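Long-range contacts in HD domain-containing protein (Aquifex aeolicus, PDB 2HEK), which is of unknown function but binds zinc and GDP, and probably belongs to the HD-domain dGTPase-like hydrolases: residues 37-42 against 275-280; 47-52 against 167-172; 283-288 against 353-358. All blocks are in the same frame, centred on the assembly; numbering follows the deposited sequence.

Contact 1. Residues 37-42 against 275-280; sequences LGLAYL and ERIFQR. With GDP (guanosine-5'-diphosphate), chain G.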
loop_
_atom_site.group_PDB
_atom_site.type_symbol
_atom_site.label_atom_id
_atom_site.label_comp_id
_atom_site.label_asym_id
_atom_site.label_seq_id
_atom_site.Cartn_x
_atom_site.Cartn_y
_atom_site.Cartn_z
ATOM N N LEU A 37 7.414 -5.323 -22.032
ATOM C CA LEU A 37 8.539 -4.401 -22.150
ATOM C C LEU A 37 9.782 -4.983 -22.835
ATOM O O LEU A 37 10.856 -4.424 -22.710
ATOM C CB LEU A 37 8.909 -3.826 -20.765
ATOM C CG LEU A 37 7.877 -2.968 -20.032
ATOM C CD1 LEU A 37 8.439 -2.455 -18.677
ATOM C CD2 LEU A 37 7.469 -1.755 -20.859
ATOM N N GLY A 38 9.626 -6.082 -23.572
ATOM C CA GLY A 38 10.686 -6.600 -24.405
ATOM C C GLY A 38 11.828 -7.079 -23.562
ATOM O O GLY A 38 11.663 -7.989 -22.771
ATOM N N LEU A 39 12.983 -6.439 -23.733
ATOM C CA LEU A 39 14.226 -6.782 -23.025
ATOM C C LEU A 39 14.451 -5.987 -21.756
ATOM O O LEU A 39 15.500 -6.115 -21.163
ATOM C CB LEU A 39 15.462 -6.558 -23.944
ATOM C CG LEU A 39 15.532 -7.447 -25.186
ATOM C CD1 LEU A 39 16.627 -6.953 -26.132
ATOM C CD2 LEU A 39 15.768 -8.909 -24.807
ATOM N N ALA A 40 13.493 -5.160 -21.329
ATOM C CA ALA A 40 13.711 -4.375 -20.132
ATOM C C ALA A 40 14.036 -5.253 -18.913
ATOM O O ALA A 40 14.643 -4.772 -17.964
ATOM C CB ALA A 40 12.483 -3.490 -19.826
ATOM N N TYR A 41 13.652 -6.530 -18.925
ATOM C CA TYR A 41 13.874 -7.382 -17.735
ATOM C C TYR A 41 15.372 -7.615 -17.522
ATOM O O TYR A 41 15.797 -8.039 -16.440
ATOM C CB TYR A 41 13.136 -8.721 -17.860
ATOM C CG TYR A 41 13.739 -9.627 -18.926
ATOM C CD1 TYR A 41 14.613 -10.645 -18.582
ATOM C CD2 TYR A 41 13.456 -9.450 -20.269
ATOM C CE1 TYR A 41 15.180 -11.478 -19.548
ATOM C CE2 TYR A 41 14.022 -10.267 -21.239
ATOM C CZ TYR A 41 14.890 -11.268 -20.868
ATOM O OH TYR A 41 15.450 -12.096 -21.816
ATOM N N LEU A 42 16.175 -7.298 -18.544
ATOM C CA LEU A 42 17.632 -7.415 -18.411
ATOM C C LEU A 42 18.205 -6.275 -17.555
ATOM O O LEU A 42 19.377 -6.311 -17.165
ATOM C CB LEU A 42 18.306 -7.416 -19.790
ATOM C CG LEU A 42 18.032 -8.675 -20.625
ATOM C CD1 LEU A 42 18.722 -8.521 -22.015
ATOM C CD2 LEU A 42 18.518 -9.969 -19.920
ATOM N N GLU A 275 25.951 -11.819 -28.011
ATOM C CA GLU A 275 26.816 -11.321 -26.946
ATOM C C GLU A 275 26.398 -9.942 -26.418
ATOM O O GLU A 275 26.369 -9.716 -25.201
ATOM C CB GLU A 275 28.257 -11.296 -27.422
ATOM C CG GLU A 275 28.806 -12.724 -27.613
ATOM C CD GLU A 275 30.240 -12.770 -28.101
ATOM O OE1 GLU A 275 30.918 -11.711 -28.079
ATOM O OE2 GLU A 275 30.685 -13.880 -28.505
ATOM N N ARG A 276 26.063 -9.051 -27.343
ATOM C CA ARG A 276 25.665 -7.663 -27.024
ATOM C C ARG A 276 24.364 -7.601 -26.229
ATOM O O ARG A 276 24.163 -6.703 -25.395
ATOM C CB ARG A 276 25.481 -6.872 -28.325
ATOM C CG ARG A 276 26.813 -6.549 -29.001
ATOM C CD ARG A 276 26.629 -6.037 -30.431
ATOM N NE ARG A 276 27.933 -5.685 -31.009
ATOM C CZ ARG A 276 28.130 -4.994 -32.129
ATOM N NH1 ARG A 276 27.107 -4.534 -32.837
ATOM N NH2 ARG A 276 29.375 -4.759 -32.539
ATOM N N ILE A 277 23.470 -8.544 -26.515
ATOM C CA ILE A 277 22.149 -8.531 -25.888
ATOM C C ILE A 277 22.105 -9.389 -24.621
ATOM O O ILE A 277 21.575 -8.949 -23.613
ATOM C CB ILE A 277 21.058 -9.006 -26.832
ATOM C CG1 ILE A 277 20.943 -8.070 -28.042
ATOM C CG2 ILE A 277 19.692 -9.075 -26.067
ATOM C CD1 ILE A 277 20.162 -8.661 -29.204
ATOM N N PHE A 278 22.669 -10.600 -24.686
ATOM C CA PHE A 278 22.483 -11.584 -23.615
ATOM C C PHE A 278 23.702 -11.891 -22.750
ATOM O O PHE A 278 23.557 -12.488 -21.677
ATOM C CB PHE A 278 21.898 -12.870 -24.193
ATOM C CG PHE A 278 20.464 -12.741 -24.597
ATOM C CD1 PHE A 278 20.083 -12.946 -25.909
ATOM C CD2 PHE A 278 19.484 -12.378 -23.655
ATOM C CE1 PHE A 278 18.757 -12.829 -26.290
ATOM C CE2 PHE A 278 18.171 -12.242 -24.021
ATOM C CZ PHE A 278 17.795 -12.475 -25.348
ATOM N N GLN A 279 24.889 -11.470 -23.174
ATOM C CA GLN A 279 26.099 -11.707 -22.379
ATOM C C GLN A 279 26.699 -10.450 -21.771
ATOM O O GLN A 279 27.899 -10.370 -21.547
ATOM C CB GLN A 279 27.188 -12.336 -23.238
ATOM C CG GLN A 279 26.955 -13.801 -23.604
ATOM C CD GLN A 279 28.202 -14.462 -24.164
ATOM O OE1 GLN A 279 29.261 -13.828 -24.263
ATOM N NE2 GLN A 279 28.314 -15.707 -24.580
ATOM N N ARG A 280 25.886 -9.432 -21.545
ATOM C CA ARG A 280 26.283 -8.145 -20.938
ATOM C C ARG A 280 27.448 -7.444 -21.639
ATOM O O ARG A 280 28.243 -6.779 -20.995
ATOM C CB ARG A 280 26.582 -8.358 -19.449
ATOM C CG ARG A 280 25.924 -7.316 -18.517
ATOM C CD ARG A 280 24.498 -7.651 -18.092
ATOM N NE ARG A 280 23.773 -6.494 -17.574
ATOM C CZ ARG A 280 22.456 -6.343 -17.651
ATOM N NH1 ARG A 280 21.714 -7.277 -18.226
ATOM N NH2 ARG A 280 21.884 -5.258 -17.151
HETATM P PB GDP G . 26.242 -0.418 -16.597
HETATM O O1B GDP G . 25.511 0.919 -16.593
HETATM O O2B GDP G . 27.534 -0.336 -17.403
HETATM O O3B GDP G . 26.585 -0.820 -15.163
HETATM O O3A GDP G . 25.313 -1.541 -17.303
HETATM P PA GDP G . 25.041 -3.027 -16.743
HETATM O O1A GDP G . 26.044 -3.512 -15.731
HETATM O O2A GDP G . 24.978 -3.988 -17.902
HETATM O "O5'" GDP G . 23.566 -2.991 -16.074
HETATM C "C5'" GDP G . 22.931 -1.828 -15.562
HETATM C "C4'" GDP G . 21.792 -2.179 -14.596
HETATM O "O4'" GDP G . 21.157 -3.450 -14.840
HETATM C "C3'" GDP G . 22.259 -2.221 -13.165
HETATM O "O3'" GDP G . 21.287 -1.400 -12.453
HETATM C "C2'" GDP G . 21.998 -3.643 -12.768
HETATM O "O2'" GDP G . 21.612 -3.596 -11.415
HETATM C "C1'" GDP G . 20.825 -4.074 -13.606
HETATM N N9 GDP G . 20.811 -5.522 -13.913
HETATM C C8 GDP G . 19.721 -6.295 -14.046
HETATM N N7 GDP G . 20.052 -7.558 -14.386
HETATM C C5 GDP G . 21.392 -7.598 -14.468
HETATM C C6 GDP G . 22.399 -8.633 -14.764
HETATM O O6 GDP G . 22.000 -9.758 -15.030
HETATM N N1 GDP G . 23.704 -8.306 -14.803
HETATM C C2 GDP G . 24.131 -7.055 -14.525
HETATM N N2 GDP G . 25.483 -6.808 -14.562
HETATM N N3 GDP G . 23.244 -6.047 -14.231
HETATM C C4 GDP G . 21.903 -6.265 -14.188
#
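Arg280 and Leu42 meet in a two-nitrogen grip on a single oxygen. NH1 and NH2 of Arg280 both donate to Leu42 O, each nitrogen 2.7 Å from it. Both bonds are bent (N-H...O near 135°) and reach the carbonyl from the same face. The Arg280 chain bends at chi2 (86°), which places CD beside GDP N1. The guanidinium lies with one face over the guanine, where GDP C4 is 3.1 Å from its plane, offset toward the rim. At its edge Arg280 NH2 also donates to GDP O5' over 3.0 Å in a nearly straight bond, and Arg280 NE makes a weak bond to GDP O2A.

Beside this polar corner is an apolar patch. Leu39 CD1 lies 3.7 Å from Ile277 CG2, and Leu39 CD2 approaches Phe278 CZ. Leu42 CD1 lies 4.2 Å from Ile277 CG2. Tyr41 OH meets the edge of the Phe278 ring at CE2; this hydroxyl is hydrogen-bonded to Tyr33 OH of the second subunit. Lys3, Asp24 and Gln29 of that subunit also bond GDP. The arginine thus ties the carbonyl of Leu42, in a short 3-10 turn, to GDP at a subunit interface, and its charge probably offsets part of the diphosphate charge.

Contact 2. Residues 47-52 against 167-172; sequences AQHTRF and RRDAYF. With PO4 (phosphate ion), chain C.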
loop_
_atom_site.group_PDB
_atom_site.type_symbol
_atom_site.label_atom_id
_atom_site.label_comp_id
_atom_site.label_asym_id
_atom_site.label_seq_id
_atom_site.Cartn_x
_atom_site.Cartn_y
_atom_site.Cartn_z
ATOM N N ALA A 47 10.424 -7.177 -14.500
ATOM C CA ALA A 47 9.582 -6.743 -15.655
ATOM C C ALA A 47 9.212 -7.925 -16.524
ATOM O O ALA A 47 9.495 -7.927 -17.733
ATOM C CB ALA A 47 10.304 -5.669 -16.535
ATOM N N GLN A 48 8.523 -8.894 -15.938
ATOM C CA GLN A 48 8.212 -10.155 -16.648
ATOM C C GLN A 48 6.777 -10.186 -17.175
ATOM O O GLN A 48 6.379 -11.156 -17.789
ATOM C CB GLN A 48 8.398 -11.335 -15.670
ATOM C CG GLN A 48 9.821 -11.462 -15.105
ATOM C CD GLN A 48 10.769 -11.964 -16.146
ATOM O OE1 GLN A 48 11.946 -11.725 -16.080
ATOM N NE2 GLN A 48 10.249 -12.652 -17.128
ATOM N N HIS A 49 5.996 -9.137 -16.911
ATOM C CA HIS A 49 4.575 -9.127 -17.306
ATOM C C HIS A 49 4.444 -9.166 -18.841
ATOM O O HIS A 49 5.352 -8.672 -19.586
ATOM C CB HIS A 49 3.864 -7.889 -16.755
ATOM C CG HIS A 49 4.634 -6.610 -16.960
ATOM N ND1 HIS A 49 4.086 -5.483 -17.552
ATOM C CD2 HIS A 49 5.906 -6.281 -16.637
ATOM C CE1 HIS A 49 4.989 -4.518 -17.579
ATOM N NE2 HIS A 49 6.111 -4.986 -17.055
ATOM N N THR A 50 3.347 -9.772 -19.318
ATOM C CA THR A 50 3.165 -9.962 -20.761
ATOM C C THR A 50 1.991 -9.187 -21.322
ATOM O O THR A 50 1.185 -8.614 -20.557
ATOM C CB THR A 50 2.993 -11.452 -21.125
ATOM O OG1 THR A 50 1.657 -11.844 -20.827
ATOM C CG2 THR A 50 3.931 -12.337 -20.321
ATOM N N ARG A 51 1.908 -9.139 -22.660
ATOM C CA ARG A 51 0.804 -8.437 -23.352
ATOM C C ARG A 51 -0.571 -9.051 -23.048
ATOM O O ARG A 51 -1.607 -8.360 -23.099
ATOM C CB ARG A 51 1.085 -8.408 -24.868
ATOM C CG ARG A 51 2.253 -7.445 -25.108
ATOM C CD ARG A 51 2.213 -6.767 -26.461
ATOM N NE ARG A 51 3.292 -5.773 -26.495
ATOM C CZ ARG A 51 3.211 -4.510 -26.078
ATOM N NH1 ARG A 51 2.077 -3.982 -25.613
ATOM N NH2 ARG A 51 4.300 -3.755 -26.140
ATOM N N PHE A 52 -0.554 -10.325 -22.660
ATOM C CA PHE A 52 -1.790 -11.061 -22.260
ATOM C C PHE A 52 -2.422 -10.401 -21.056
ATOM O O PHE A 52 -3.592 -9.988 -21.092
ATOM C CB PHE A 52 -1.459 -12.531 -21.988
ATOM C CG PHE A 52 -2.656 -13.396 -21.635
ATOM C CD1 PHE A 52 -3.292 -14.148 -22.617
ATOM C CD2 PHE A 52 -3.079 -13.527 -20.311
ATOM C CE1 PHE A 52 -4.373 -14.983 -22.301
ATOM C CE2 PHE A 52 -4.177 -14.328 -19.964
ATOM C CZ PHE A 52 -4.847 -15.072 -20.998
ATOM N N ARG A 167 0.551 1.887 -14.982
ATOM C CA ARG A 167 0.401 1.218 -13.659
ATOM C C ARG A 167 1.049 -0.168 -13.606
ATOM O O ARG A 167 1.719 -0.536 -12.621
ATOM C CB ARG A 167 -1.092 1.170 -13.239
ATOM C CG ARG A 167 -1.421 0.449 -11.872
ATOM C CD ARG A 167 -3.002 0.544 -11.339
ATOM N NE ARG A 167 -3.017 0.098 -9.956
ATOM C CZ ARG A 167 -4.037 0.290 -9.154
ATOM N NH1 ARG A 167 -5.117 0.933 -9.604
ATOM N NH2 ARG A 167 -3.973 -0.130 -7.908
ATOM N N ARG A 168 0.843 -0.987 -14.630
ATOM C CA ARG A 168 1.399 -2.328 -14.616
ATOM C C ARG A 168 2.951 -2.292 -14.728
ATOM O O ARG A 168 3.661 -3.048 -14.031
ATOM C CB ARG A 168 0.765 -3.165 -15.766
ATOM C CG ARG A 168 1.126 -4.689 -15.768
ATOM C CD ARG A 168 0.297 -5.510 -16.845
ATOM N NE ARG A 168 -1.122 -5.182 -16.659
ATOM C CZ ARG A 168 -1.924 -5.777 -15.787
ATOM N NH1 ARG A 168 -1.497 -6.814 -15.057
ATOM N NH2 ARG A 168 -3.152 -5.329 -15.646
ATOM N N ASP A 169 3.471 -1.429 -15.615
ATOM C CA ASP A 169 4.916 -1.265 -15.779
ATOM C C ASP A 169 5.525 -0.833 -14.448
ATOM O O ASP A 169 6.541 -1.382 -14.053
ATOM C CB ASP A 169 5.255 -0.264 -16.898
ATOM C CG ASP A 169 4.840 -0.765 -18.301
ATOM O OD1 ASP A 169 4.451 -1.935 -18.452
ATOM O OD2 ASP A 169 4.895 0.028 -19.261
ATOM N N ALA A 170 4.869 0.088 -13.732
ATOM C CA ALA A 170 5.393 0.584 -12.439
ATOM C C ALA A 170 5.371 -0.552 -11.428
ATOM O O ALA A 170 6.301 -0.725 -10.680
ATOM C CB ALA A 170 4.556 1.720 -11.922
ATOM N N TYR A 171 4.285 -1.320 -11.407
ATOM C CA TYR A 171 4.082 -2.386 -10.427
ATOM C C TYR A 171 5.150 -3.463 -10.588
ATOM O O TYR A 171 5.706 -3.945 -9.607
ATOM C CB TYR A 171 2.678 -3.009 -10.630
ATOM C CG TYR A 171 2.299 -4.040 -9.590
ATOM C CD1 TYR A 171 1.700 -3.642 -8.383
ATOM C CD2 TYR A 171 2.506 -5.430 -9.830
ATOM C CE1 TYR A 171 1.347 -4.593 -7.396
ATOM C CE2 TYR A 171 2.101 -6.394 -8.889
ATOM C CZ TYR A 171 1.525 -5.939 -7.660
ATOM O OH TYR A 171 1.169 -6.835 -6.670
ATOM N N PHE A 172 5.440 -3.857 -11.820
ATOM C CA PHE A 172 6.398 -4.950 -12.044
ATOM C C PHE A 172 7.840 -4.460 -12.089
ATOM O O PHE A 172 8.733 -5.173 -11.656
ATOM C CB PHE A 172 6.102 -5.717 -13.347
ATOM C CG PHE A 172 4.910 -6.638 -13.248
ATOM C CD1 PHE A 172 3.613 -6.144 -13.350
ATOM C CD2 PHE A 172 5.083 -8.003 -13.082
ATOM C CE1 PHE A 172 2.503 -6.980 -13.250
ATOM C CE2 PHE A 172 3.938 -8.868 -12.987
ATOM C CZ PHE A 172 2.656 -8.320 -13.047
HETATM P P PO4 C . 0.445 -0.696 -26.583
HETATM O O1 PO4 C . -0.170 -1.588 -27.644
HETATM O O2 PO4 C . 0.575 -1.412 -25.264
HETATM O O3 PO4 C . 1.819 -0.251 -27.058
HETATM O O4 PO4 C . -0.366 0.548 -26.458
#
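His49 and Phe172 form an offset stack, their ring centroids 4.6 Å apart and their planes at 21°. The methylene takes part as well as the imidazole. His49 CB sits 3.6 Å from the Phe172 ring centroid, almost exactly on the ring normal, as a CH-pi contact. His49 CG lies between the backbone N and the carbonyl carbon (chi1 46°), which sets CG over the CG-CD1 side of the Phe172 ring. The imidazole is probably turned over in the model, so its polar contacts are left open.

The chain of Arg168 runs past His49 in the opposite direction. Its CG packs alongside the imidazole, and the guanidinium and imidazole planes are 42° apart. The guanidinium makes salt bridges to Asp164 and Asp7. Asp169 lies near the imidazole edge, with the two side chains crossing at about a right angle; its OD2 is bonded to Tyr221.

Thr50 caps the start of helix 51-69 through a weak bond from Phe52 N to OG1. Arg51 NH1 bonds at 3.0 Å to O2 of a phosphate (PO4) probably from the crystallisation liquor, and makes a salt bridge to the zinc ligand Asp85. The join rests on stacking and aliphatic packing; whether the imidazole also bonds Asp169 cannot be settled from this model. The arginine charges are met by acids and, at Arg51, also by phosphate, which may mark a place near the zinc ligand Asp85 where an anion can bind.

Contact 3. Residues 283-288 against 353-358; sequences FKTLLS and RIYVDR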
loop_
_atom_site.group_PDB
_atom_site.type_symbol
_atom_site.label_atom_id
_atom_site.label_comp_id
_atom_site.label_asym_id
_atom_site.label_seq_id
_atom_site.Cartn_x
_atom_site.Cartn_y
_atom_site.Cartn_z
ATOM N N PHE A 283 27.032 -2.103 -25.961
ATOM C CA PHE A 283 27.822 -0.874 -26.011
ATOM C C PHE A 283 27.626 -0.105 -24.713
ATOM O O PHE A 283 26.523 -0.083 -24.128
ATOM C CB PHE A 283 27.470 -0.019 -27.225
ATOM C CG PHE A 283 28.009 -0.545 -28.556
ATOM C CD1 PHE A 283 28.469 -1.848 -28.694
ATOM C CD2 PHE A 283 28.020 0.276 -29.671
ATOM C CE1 PHE A 283 28.943 -2.314 -29.928
ATOM C CE2 PHE A 283 28.493 -0.175 -30.919
ATOM C CZ PHE A 283 28.958 -1.474 -31.049
ATOM N N LYS A 284 28.705 0.492 -24.237
ATOM C CA LYS A 284 28.695 1.184 -22.960
ATOM C C LYS A 284 28.388 2.684 -23.163
ATOM O O LYS A 284 28.817 3.278 -24.144
ATOM C CB LYS A 284 30.033 0.943 -22.280
ATOM C CG LYS A 284 30.201 1.586 -20.931
ATOM C CD LYS A 284 31.335 0.901 -20.182
ATOM C CE LYS A 284 31.372 1.318 -18.722
ATOM N NZ LYS A 284 32.307 0.441 -17.953
ATOM N N THR A 285 27.629 3.285 -22.251
ATOM C CA THR A 285 27.257 4.695 -22.379
ATOM C C THR A 285 28.502 5.581 -22.201
ATOM O O THR A 285 29.145 5.555 -21.159
ATOM C CB THR A 285 26.169 5.117 -21.344
ATOM O OG1 THR A 285 25.058 4.210 -21.423
ATOM C CG2 THR A 285 25.670 6.506 -21.647
ATOM N N LEU A 286 28.834 6.350 -23.219
ATOM C CA LEU A 286 29.956 7.296 -23.094
ATOM C C LEU A 286 29.448 8.663 -22.623
ATOM O O LEU A 286 30.032 9.286 -21.745
ATOM C CB LEU A 286 30.684 7.417 -24.440
ATOM C CG LEU A 286 31.896 8.363 -24.564
ATOM C CD1 LEU A 286 33.014 7.969 -23.602
ATOM C CD2 LEU A 286 32.370 8.332 -25.998
ATOM N N LEU A 287 28.343 9.111 -23.208
ATOM C CA LEU A 287 27.763 10.397 -22.889
ATOM C C LEU A 287 26.249 10.266 -22.770
ATOM O O LEU A 287 25.599 9.679 -23.636
ATOM C CB LEU A 287 28.082 11.406 -24.003
ATOM C CG LEU A 287 27.517 12.823 -23.850
ATOM C CD1 LEU A 287 28.166 13.510 -22.671
ATOM C CD2 LEU A 287 27.665 13.655 -25.142
ATOM N N SER A 288 25.679 10.901 -21.751
ATOM C CA SER A 288 24.236 11.001 -21.619
ATOM C C SER A 288 24.023 12.426 -21.221
ATOM O O SER A 288 24.474 12.852 -20.157
ATOM C CB SER A 288 23.659 10.049 -20.568
ATOM O OG SER A 288 22.292 10.334 -20.309
ATOM N N ARG A 353 22.224 10.391 -26.126
ATOM C CA ARG A 353 23.160 9.414 -25.609
ATOM C C ARG A 353 24.159 9.016 -26.673
ATOM O O ARG A 353 23.802 8.892 -27.838
ATOM C CB ARG A 353 22.431 8.149 -25.085
ATOM C CG ARG A 353 22.044 8.263 -23.602
ATOM C CD ARG A 353 20.832 9.133 -23.397
ATOM N NE ARG A 353 20.367 9.016 -22.001
ATOM C CZ ARG A 353 19.345 8.250 -21.602
ATOM N NH1 ARG A 353 18.632 7.542 -22.493
ATOM N NH2 ARG A 353 19.017 8.223 -20.301
ATOM N N ILE A 354 25.389 8.781 -26.253
ATOM C CA ILE A 354 26.386 8.162 -27.158
ATOM C C ILE A 354 26.895 6.900 -26.488
ATOM O O ILE A 354 27.274 6.909 -25.316
ATOM C CB ILE A 354 27.590 9.105 -27.496
ATOM C CG1 ILE A 354 27.098 10.395 -28.154
ATOM C CG2 ILE A 354 28.589 8.409 -28.447
ATOM C CD1 ILE A 354 28.202 11.472 -28.338
ATOM N N TYR A 355 26.888 5.816 -27.237
ATOM C CA TYR A 355 27.334 4.529 -26.730
ATOM C C TYR A 355 28.520 4.056 -27.566
ATOM O O TYR A 355 28.513 4.243 -28.785
ATOM C CB TYR A 355 26.218 3.505 -26.946
ATOM C CG TYR A 355 24.919 3.820 -26.212
ATOM C CD1 TYR A 355 23.871 4.433 -26.872
ATOM C CD2 TYR A 355 24.753 3.480 -24.855
ATOM C CE1 TYR A 355 22.640 4.710 -26.215
ATOM C CE2 TYR A 355 23.531 3.741 -24.191
ATOM C CZ TYR A 355 22.493 4.366 -24.884
ATOM O OH TYR A 355 21.285 4.648 -24.272
ATOM N N VAL A 356 29.481 3.392 -26.929
ATOM C CA VAL A 356 30.625 2.822 -27.651
ATOM C C VAL A 356 30.909 1.364 -27.289
ATOM O O VAL A 356 30.713 0.946 -26.148
ATOM C CB VAL A 356 31.919 3.649 -27.428
ATOM C CG1 VAL A 356 31.730 5.052 -27.920
ATOM C CG2 VAL A 356 32.286 3.680 -25.970
ATOM N N ASP A 357 31.368 0.603 -28.280
ATOM C CA ASP A 357 31.905 -0.742 -28.068
ATOM C C ASP A 357 32.685 -0.785 -26.761
ATOM O O ASP A 357 33.528 0.070 -26.512
ATOM C CB ASP A 357 32.805 -1.113 -29.248
ATOM C CG ASP A 357 33.205 -2.581 -29.250
ATOM O OD1 ASP A 357 32.893 -3.269 -30.252
ATOM O OD2 ASP A 357 33.822 -3.039 -28.259
ATOM N N ARG A 358 32.412 -1.772 -25.917
ATOM C CA ARG A 358 33.028 -1.778 -24.580
ATOM C C ARG A 358 34.569 -1.923 -24.581
ATOM O O ARG A 358 35.237 -1.512 -23.627
ATOM C CB ARG A 358 32.338 -2.781 -23.634
ATOM C CG ARG A 358 32.616 -4.252 -23.904
ATOM C CD ARG A 358 32.181 -5.094 -22.709
ATOM N NE ARG A 358 33.045 -6.257 -22.484
ATOM C CZ ARG A 358 33.200 -6.862 -21.304
ATOM N NH1 ARG A 358 32.565 -6.416 -20.223
ATOM N NH2 ARG A 358 33.999 -7.917 -21.199
HETATM O O HOH W 1 20.243 9.572 -17.834
#
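Strands 284-289 and 349-356 are antiparallel neighbours in a three-stranded sheet, and a classic beta bulge interrupts their pairing. Leu286 and Leu287 both face Ile354. Ile354 O accepts from Leu286 N at 2.7 Å and from Leu287 N at 3.2 Å, the latter on a lone pair in the carbonyl plane. Ile354 N returns a bond to Leu287 O. Beyond the bulge, Lys284 and Val356 are a hydrogen-bonded pair, joined in both directions. Thr285 with Tyr355 and Ser288 with Arg353 are non-hydrogen-bonded pairs.

Arg353 and Ser288 add a side-chain bond. Ser288 OG, anti to its backbone N (chi1 170°), accepts from Arg353 NE over 2.9 Å and lies in the guanidinium plane. A water accepts from Arg353 NH2 and makes a weak bond with the same hydroxyl. Arg353 NH1 is bonded to Phe222 O.

Tyr355 and Thr285 lie side by side and point the same way. Thr285 OG1 is 3.2 Å from Tyr355 CE2, while the phenol OH is bonded to Lys224 O. On the face that carries Ile354 and Val356, Leu287 CD2 meets Ile354 CD1 and Leu286 CD2 meets Val356 CG1, both at 3.9 Å. Helices 292-305 and 361-366 cover this side.

At the end of the pairing the Phe283 ring sets one face over the backbone of Asp357, whose N is 3.5 Å above the ring plane, offset toward the rim. Strand 349-356 also bonds to strand 311-318 and is the central strand. The arrangement is that of a bulged edge strand on a small antiparallel sheet with helices packed on it.

The first segments of contacts 1 and 2 follow each other in the loop that leads into helix 51-69, and the contact centres are 17 Å apart. They touch where Leu37 CD2 comes to 3.5 Å from Asp169 OD2. Both meet the second subunit. Contact 3 follows contact 1 in the chain, with centres 16 Å apart, and Arg276 CZ packs on Phe283 CE1 at 3.6 Å. Contacts 2 and 3 stay about 16 Å apart at their nearest atoms. The GDP bonded by Arg280 comes within about 4 Å of the Lys284 side chain, linking contacts 1 and 3. The zinc is about 9 Å from the Asp169 side chain of contact 2, whose Phe52 belongs to the other GDP pocket.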